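Local coordinates for putative metal binding protein (Coccidioides immitis, PDB 3CVG) that probably binds a small ligand or metal ion in the cleft of a periplasmic-binding-protein-like fold, its exact function being unknown, at residues P19-Q31 against F54-T66. Sequence-based numbering, arbitrary orientation.
Sequences PVQLRIGNGGAGQ and FKVAWYKSDTTVT
The backbone oxygen Asn26 O is gripped by two donors from opposite faces of its carbonyl plane: Trp58 NE1 at 3.1 Å and Ser61 N at 2.9 Å. The oxygen lies close to the indole plane, and this bond helps to set the ring's rotation where the chain passes through Gly27, the N-cap, into helix 28-32. With Trp58 CG anti to the backbone N (chi1 161°), the indole slides beneath the first turn of that helix, and Gly30 CA sits over its six-membered ring, 3.6 Å from the centroid, in a CH-pi contact. Gly30, which has no side chain, lets the helix backbone lie directly on the ring face, and Gly30 C comes within 3.3 Å of Trp58 CH2.

Upstream, strands 20-26 and 55-60 run parallel, joined by bonds such as Tyr59 N to Ile24 O (2.7 Å). A beta bulge between Val20 and Arg23 shifts the register by one; within it Leu22 N is buried and has no partner in the model. Val56 CG1 meets Ile24 CD1 at 3.7 Å and also touches Leu22, whose side chain lies alongside.

In this periplasmic-binding-protein-like fold, Arg23 turns away to a salt bridge with Asp76, while strand 20-26 runs between strands 55-60 and 77-80. Helix 34-47 packs on Val56 and helix 248-259 on Leu22 and Ile24.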
ATOM      1  N   PRO A  19       0.183 -25.290 -16.729  1.00 50.92           N
ATOM      2  CA  PRO A  19      -0.867 -24.441 -17.300  1.00 51.61           C
ATOM      3  C   PRO A  19      -1.188 -23.239 -16.405  1.00 51.86           C
ATOM      4  O   PRO A  19      -1.386 -23.387 -15.199  1.00 51.96           O
ATOM      5  CB  PRO A  19      -2.045 -25.402 -17.419  1.00 50.46           C
ATOM      6  CG  PRO A  19      -1.895 -26.225 -16.180  1.00 51.03           C
ATOM      7  CD  PRO A  19      -0.395 -26.511 -16.138  1.00 51.10           C
ATOM      8  N   VAL A  20      -1.228 -22.051 -17.002  1.00 52.06           N
ATOM      9  CA  VAL A  20      -1.535 -20.831 -16.258  1.00 51.67           C
ATOM     10  C   VAL A  20      -3.019 -20.513 -16.413  1.00 50.91           C
ATOM     11  O   VAL A  20      -3.503 -20.334 -17.527  1.00 50.74           O
ATOM     12  CB  VAL A  20      -0.713 -19.632 -16.783  1.00 51.97           C
ATOM     13  CG1 VAL A  20      -1.175 -18.352 -16.104  1.00 52.43           C
ATOM     14  CG2 VAL A  20       0.767 -19.854 -16.519  1.00 51.56           C
ATOM     15  N   GLN A  21      -3.742 -20.444 -15.298  1.00 50.01           N
ATOM     16  CA  GLN A  21      -5.169 -20.154 -15.356  1.00 49.01           C
ATOM     17  C   GLN A  21      -5.619 -19.025 -14.432  1.00 48.04           C
ATOM     18  O   GLN A  21      -6.795 -18.944 -14.076  1.00 47.05           O
ATOM     19  CB  GLN A  21      -5.972 -21.417 -15.038  1.00 49.49           C
ATOM     20  CG  GLN A  21      -5.764 -22.547 -16.022  1.00 51.13           C
ATOM     21  CD  GLN A  21      -6.694 -23.716 -15.759  1.00 52.37           C
ATOM     22  OE1 GLN A  21      -6.715 -24.272 -14.660  1.00 52.50           O
ATOM     23  NE2 GLN A  21      -7.468 -24.097 -16.771  1.00 52.62           N
ATOM     24  N   LEU A  22      -4.684 -18.160 -14.048  1.00 47.25           N
ATOM     25  CA  LEU A  22      -4.991 -17.029 -13.176  1.00 45.07           C
ATOM     26  C   LEU A  22      -3.829 -16.044 -13.141  1.00 44.75           C
ATOM     27  O   LEU A  22      -2.752 -16.352 -12.626  1.00 43.94           O
ATOM     28  CB  LEU A  22      -5.310 -17.510 -11.751  1.00 44.75           C
ATOM     29  CG  LEU A  22      -5.651 -16.421 -10.716  1.00 44.35           C
ATOM     30  CD1 LEU A  22      -6.814 -15.581 -11.216  1.00 43.82           C
ATOM     31  CD2 LEU A  22      -5.994 -17.058  -9.378  1.00 44.32           C
ATOM     32  N   ARG A  23      -4.062 -14.857 -13.696  1.00 44.15           N
ATOM     33  CA  ARG A  23      -3.054 -13.803 -13.739  1.00 42.95           C
ATOM     34  C   ARG A  23      -3.512 -12.647 -12.854  1.00 42.14           C
ATOM     35  O   ARG A  23      -4.610 -12.111 -13.035  1.00 41.72           O
ATOM     36  CB  ARG A  23      -2.870 -13.324 -15.177  1.00 43.76           C
ATOM     37  CG  ARG A  23      -2.424 -14.413 -16.143  1.00 44.57           C
ATOM     38  CD  ARG A  23      -2.681 -13.981 -17.573  1.00 45.31           C
ATOM     39  NE  ARG A  23      -4.110 -13.801 -17.805  1.00 46.35           N
ATOM     40  CZ  ARG A  23      -4.626 -13.093 -18.805  1.00 47.29           C
ATOM     41  NH1 ARG A  23      -3.828 -12.491 -19.677  1.00 47.45           N
ATOM     42  NH2 ARG A  23      -5.942 -12.980 -18.927  1.00 46.98           N
ATOM     43  N   ILE A  24      -2.664 -12.264 -11.903  1.00 40.88           N
ATOM     44  CA  ILE A  24      -2.986 -11.191 -10.968  1.00 40.44           C
ATOM     45  C   ILE A  24      -2.019 -10.017 -11.066  1.00 40.29           C
ATOM     46  O   ILE A  24      -0.803 -10.197 -11.010  1.00 41.55           O
ATOM     47  CB  ILE A  24      -2.942 -11.695  -9.506  1.00 39.79           C
ATOM     48  CG1 ILE A  24      -3.729 -12.997  -9.365  1.00 38.75           C
ATOM     49  CG2 ILE A  24      -3.527 -10.644  -8.578  1.00 40.50           C
ATOM     50  CD1 ILE A  24      -3.536 -13.679  -8.021  1.00 38.98           C
ATOM     51  N   GLY A  25      -2.569  -8.815 -11.209  1.00 38.11           N
ATOM     52  CA  GLY A  25      -1.744  -7.627 -11.277  1.00 36.65           C
ATOM     53  C   GLY A  25      -1.795  -6.938  -9.926  1.00 36.12           C
ATOM     54  O   GLY A  25      -2.874  -6.678  -9.394  1.00 35.73           O
ATOM     55  N   ASN A  26      -0.633  -6.651  -9.354  1.00 35.39           N
ATOM     56  CA  ASN A  26      -0.586  -5.998  -8.053  1.00 33.95           C
ATOM     57  C   ASN A  26       0.797  -5.440  -7.792  1.00 33.19           C
ATOM     58  O   ASN A  26       1.747  -5.745  -8.512  1.00 31.76           O
ATOM     59  CB  ASN A  26      -0.952  -6.992  -6.944  1.00 34.65           C
ATOM     60  CG  ASN A  26      -0.848  -6.380  -5.554  1.00 36.03           C
ATOM     61  OD1 ASN A  26      -1.506  -5.382  -5.246  1.00 35.80           O
ATOM     62  ND2 ASN A  26      -0.014  -6.975  -4.710  1.00 36.14           N
ATOM     63  N   GLY A  27       0.908  -4.622  -6.755  1.00 33.34           N
ATOM     64  CA  GLY A  27       2.194  -4.045  -6.425  1.00 32.21           C
ATOM     65  C   GLY A  27       2.742  -4.516  -5.094  1.00 30.74           C
ATOM     66  O   GLY A  27       3.535  -5.457  -5.034  1.00 30.57           O
ATOM     67  N   GLY A  28       2.294  -3.869  -4.023  1.00 30.53           N
ATOM     68  CA  GLY A  28       2.771  -4.175  -2.684  1.00 30.38           C
ATOM     69  C   GLY A  28       2.585  -5.558  -2.085  1.00 31.19           C
ATOM     70  O   GLY A  28       3.510  -6.083  -1.460  1.00 30.20           O
ATOM     71  N   ALA A  29       1.404  -6.145  -2.249  1.00 31.04           N
ATOM     72  CA  ALA A  29       1.137  -7.462  -1.683  1.00 32.03           C
ATOM     73  C   ALA A  29       1.989  -8.555  -2.317  1.00 33.20           C
ATOM     74  O   ALA A  29       2.348  -9.525  -1.661  1.00 32.70           O
ATOM     75  CB  ALA A  29      -0.337  -7.799  -1.824  1.00 32.13           C
ATOM     76  N   GLY A  30       2.298  -8.416  -3.599  1.00 35.08           N
ATOM     77  CA  GLY A  30       3.128  -9.423  -4.231  1.00 37.38           C
ATOM     78  C   GLY A  30       4.553  -9.234  -3.744  1.00 38.73           C
ATOM     79  O   GLY A  30       5.288 -10.193  -3.497  1.00 39.50           O
ATOM     80  N   GLN A  31       4.924  -7.967  -3.596  1.00 39.14           N
ATOM     81  CA  GLN A  31       6.248  -7.558  -3.145  1.00 39.66           C
ATOM     82  C   GLN A  31       6.490  -7.954  -1.689  1.00 38.66           C
ATOM     83  O   GLN A  31       7.634  -8.073  -1.248  1.00 38.84           O
ATOM     84  CB  GLN A  31       6.370  -6.037  -3.307  1.00 41.52           C
ATOM     85  CG  GLN A  31       7.726  -5.445  -2.995  1.00 44.58           C
ATOM     86  CD  GLN A  31       7.749  -3.928  -3.163  1.00 46.69           C
ATOM     87  OE1 GLN A  31       8.816  -3.307  -3.183  1.00 45.91           O
ATOM     88  NE2 GLN A  31       6.567  -3.327  -3.280  1.00 46.47           N
ATOM     89  N   PHE A  54      -2.954 -26.221 -11.604  1.00 46.15           N
ATOM     90  CA  PHE A  54      -2.728 -25.022 -12.404  1.00 46.72           C
ATOM     91  C   PHE A  54      -1.848 -24.024 -11.652  1.00 46.98           C
ATOM     92  O   PHE A  54      -1.763 -24.062 -10.422  1.00 46.71           O
ATOM     93  CB  PHE A  54      -4.071 -24.377 -12.759  1.00 46.39           C
ATOM     94  CG  PHE A  54      -4.829 -23.871 -11.569  1.00 46.65           C
ATOM     95  CD1 PHE A  54      -4.611 -22.585 -11.086  1.00 46.38           C
ATOM     96  CD2 PHE A  54      -5.739 -24.691 -10.907  1.00 46.67           C
ATOM     97  CE1 PHE A  54      -5.286 -22.119  -9.965  1.00 46.87           C
ATOM     98  CE2 PHE A  54      -6.419 -24.236  -9.783  1.00 47.28           C
ATOM     99  CZ  PHE A  54      -6.193 -22.947  -9.309  1.00 46.56           C
ATOM    100  N   LYS A  55      -1.194 -23.137 -12.400  1.00 46.64           N
ATOM    101  CA  LYS A  55      -0.316 -22.123 -11.822  1.00 45.88           C
ATOM    102  C   LYS A  55      -1.002 -20.763 -11.769  1.00 45.34           C
ATOM    103  O   LYS A  55      -2.004 -20.530 -12.447  1.00 45.11           O
ATOM    104  CB  LYS A  55       0.973 -22.007 -12.644  1.00 46.22           C
ATOM    105  CG  LYS A  55       1.884 -23.214 -12.544  1.00 46.32           C
ATOM    106  CD  LYS A  55       2.910 -23.229 -13.666  1.00 47.06           C
ATOM    107  CE  LYS A  55       3.750 -24.496 -13.607  1.00 47.61           C
ATOM    108  NZ  LYS A  55       4.602 -24.666 -14.819  1.00 48.00           N
ATOM    109  N   VAL A  56      -0.447 -19.868 -10.959  1.00 44.92           N
ATOM    110  CA  VAL A  56      -0.975 -18.517 -10.807  1.00 44.23           C
ATOM    111  C   VAL A  56       0.173 -17.533 -11.000  1.00 44.15           C
ATOM    112  O   VAL A  56       1.128 -17.520 -10.221  1.00 44.26           O
ATOM    113  CB  VAL A  56      -1.582 -18.305  -9.403  1.00 44.54           C
ATOM    114  CG1 VAL A  56      -2.045 -16.860  -9.243  1.00 43.62           C
ATOM    115  CG2 VAL A  56      -2.744 -19.266  -9.188  1.00 43.33           C
ATOM    116  N   ALA A  57       0.078 -16.712 -12.040  1.00 43.23           N
ATOM    117  CA  ALA A  57       1.120 -15.738 -12.335  1.00 43.12           C
ATOM    118  C   ALA A  57       0.791 -14.360 -11.777  1.00 42.62           C
ATOM    119  O   ALA A  57      -0.356 -13.908 -11.839  1.00 41.95           O
ATOM    120  CB  ALA A  57       1.344 -15.651 -13.845  1.00 44.36           C
ATOM    121  N   TRP A  58       1.812 -13.704 -11.229  1.00 42.17           N
ATOM    122  CA  TRP A  58       1.673 -12.372 -10.656  1.00 41.40           C
ATOM    123  C   TRP A  58       2.432 -11.329 -11.470  1.00 42.05           C
ATOM    124  O   TRP A  58       3.644 -11.427 -11.654  1.00 41.06           O
ATOM    125  CB  TRP A  58       2.179 -12.351  -9.203  1.00 40.03           C
ATOM    126  CG  TRP A  58       2.484 -10.958  -8.695  1.00 38.96           C
ATOM    127  CD1 TRP A  58       1.685  -9.853  -8.801  1.00 38.02           C
ATOM    128  CD2 TRP A  58       3.686 -10.518  -8.041  1.00 38.76           C
ATOM    129  NE1 TRP A  58       2.316  -8.757  -8.262  1.00 38.26           N
ATOM    130  CE2 TRP A  58       3.545  -9.136  -7.790  1.00 37.82           C
ATOM    131  CE3 TRP A  58       4.868 -11.158  -7.647  1.00 38.65           C
ATOM    132  CZ2 TRP A  58       4.544  -8.378  -7.164  1.00 37.72           C
ATOM    133  CZ3 TRP A  58       5.861 -10.404  -7.022  1.00 38.74           C
ATOM    134  CH2 TRP A  58       5.691  -9.030  -6.788  1.00 38.08           C
ATOM    135  N   TYR A  59       1.698 -10.334 -11.960  1.00 42.62           N
ATOM    136  CA  TYR A  59       2.270  -9.235 -12.732  1.00 42.46           C
ATOM    137  C   TYR A  59       2.419  -8.025 -11.813  1.00 41.53           C
ATOM    138  O   TYR A  59       1.452  -7.594 -11.181  1.00 40.72           O
ATOM    139  CB  TYR A  59       1.355  -8.878 -13.901  1.00 43.49           C
ATOM    140  CG  TYR A  59       1.468  -9.825 -15.065  1.00 44.99           C
ATOM    141  CD1 TYR A  59       2.406  -9.609 -16.074  1.00 45.22           C
ATOM    142  CD2 TYR A  59       0.650 -10.949 -15.152  1.00 44.18           C
ATOM    143  CE1 TYR A  59       2.525 -10.490 -17.148  1.00 45.73           C
ATOM    144  CE2 TYR A  59       0.762 -11.835 -16.217  1.00 45.97           C
ATOM    145  CZ  TYR A  59       1.698 -11.601 -17.211  1.00 45.17           C
ATOM    146  OH  TYR A  59       1.797 -12.478 -18.262  1.00 45.59           O
ATOM    147  N   LYS A  60       3.631  -7.485 -11.743  1.00 40.72           N
ATOM    148  CA  LYS A  60       3.916  -6.335 -10.891  1.00 40.78           C
ATOM    149  C   LYS A  60       3.445  -5.044 -11.544  1.00 40.64           C
ATOM    150  O   LYS A  60       3.909  -4.682 -12.627  1.00 40.05           O
ATOM    151  CB  LYS A  60       5.414  -6.255 -10.611  1.00 41.47           C
ATOM    152  CG  LYS A  60       5.815  -5.182  -9.624  1.00 44.33           C
ATOM    153  CD  LYS A  60       7.290  -5.313  -9.264  1.00 46.07           C
ATOM    154  CE  LYS A  60       7.672  -4.390  -8.113  1.00 48.41           C
ATOM    155  NZ  LYS A  60       9.080  -4.609  -7.670  1.00 50.18           N
ATOM    156  N   SER A  61       2.531  -4.346 -10.874  1.00 39.04           N
ATOM    157  CA  SER A  61       1.996  -3.101 -11.407  1.00 38.90           C
ATOM    158  C   SER A  61       1.289  -2.259 -10.351  1.00 38.19           C
ATOM    159  O   SER A  61       0.642  -2.792  -9.445  1.00 38.29           O
ATOM    160  CB  SER A  61       1.024  -3.411 -12.547  1.00 38.46           C
ATOM    161  OG  SER A  61       0.032  -4.334 -12.128  1.00 41.22           O
ATOM    162  N   ASP A  62       1.423  -0.940 -10.463  1.00 36.80           N
ATOM    163  CA  ASP A  62       0.760  -0.057  -9.515  1.00 35.48           C
ATOM    164  C   ASP A  62      -0.721  -0.074  -9.883  1.00 34.02           C
ATOM    165  O   ASP A  62      -1.104  -0.699 -10.872  1.00 34.40           O
ATOM    166  CB  ASP A  62       1.345   1.365  -9.583  1.00 37.24           C
ATOM    167  CG  ASP A  62       1.013   2.097 -10.877  1.00 36.51           C
ATOM    168  OD1 ASP A  62       0.345   1.518 -11.758  1.00 38.43           O
ATOM    169  OD2 ASP A  62       1.428   3.266 -11.005  1.00 35.99           O
ATOM    170  N   THR A  63      -1.556   0.585  -9.091  1.00 30.80           N
ATOM    171  CA  THR A  63      -2.988   0.596  -9.368  1.00 29.20           C
ATOM    172  C   THR A  63      -3.374   1.017 -10.792  1.00 28.01           C
ATOM    173  O   THR A  63      -4.201   0.367 -11.428  1.00 28.62           O
ATOM    174  CB  THR A  63      -3.745   1.499  -8.370  1.00 27.20           C
ATOM    175  OG1 THR A  63      -3.658   0.937  -7.053  1.00 26.50           O
ATOM    176  CG2 THR A  63      -5.214   1.612  -8.761  1.00 27.95           C
ATOM    177  N   THR A  64      -2.784   2.094 -11.302  1.00 28.05           N
ATOM    178  CA  THR A  64      -3.139   2.560 -12.645  1.00 28.25           C
ATOM    179  C   THR A  64      -2.867   1.519 -13.735  1.00 29.62           C
ATOM    180  O   THR A  64      -3.692   1.312 -14.638  1.00 26.34           O
ATOM    181  CB  THR A  64      -2.385   3.855 -13.003  1.00 27.54           C
ATOM    182  OG1 THR A  64      -2.714   4.881 -12.056  1.00 26.29           O
ATOM    183  CG2 THR A  64      -2.769   4.323 -14.402  1.00 26.88           C
ATOM    184  N   VAL A  65      -1.712   0.868 -13.645  1.00 30.04           N
ATOM    185  CA  VAL A  65      -1.325  -0.135 -14.632  1.00 32.20           C
ATOM    186  C   VAL A  65      -2.158  -1.399 -14.502  1.00 31.76           C
ATOM    187  O   VAL A  65      -2.572  -1.985 -15.502  1.00 34.20           O
ATOM    188  CB  VAL A  65       0.164  -0.499 -14.497  1.00 32.18           C
ATOM    189  CG1 VAL A  65       0.590  -1.387 -15.661  1.00 32.44           C
ATOM    190  CG2 VAL A  65       0.996   0.764 -14.460  1.00 32.83           C
ATOM    191  N   THR A  66      -2.395  -1.824 -13.265  1.00 32.84           N
ATOM    192  CA  THR A  66      -3.199  -3.012 -13.012  1.00 31.56           C
ATOM    193  C   THR A  66      -4.528  -2.858 -13.745  1.00 31.99           C
ATOM    194  O   THR A  66      -4.978  -3.764 -14.448  1.00 33.09           O
ATOM    195  CB  THR A  66      -3.461  -3.191 -11.496  1.00 31.68           C
ATOM    196  OG1 THR A  66      -2.230  -3.514 -10.834  1.00 30.85           O
ATOM    197  CG2 THR A  66      -4.474  -4.296 -11.247  1.00 29.66           C
TER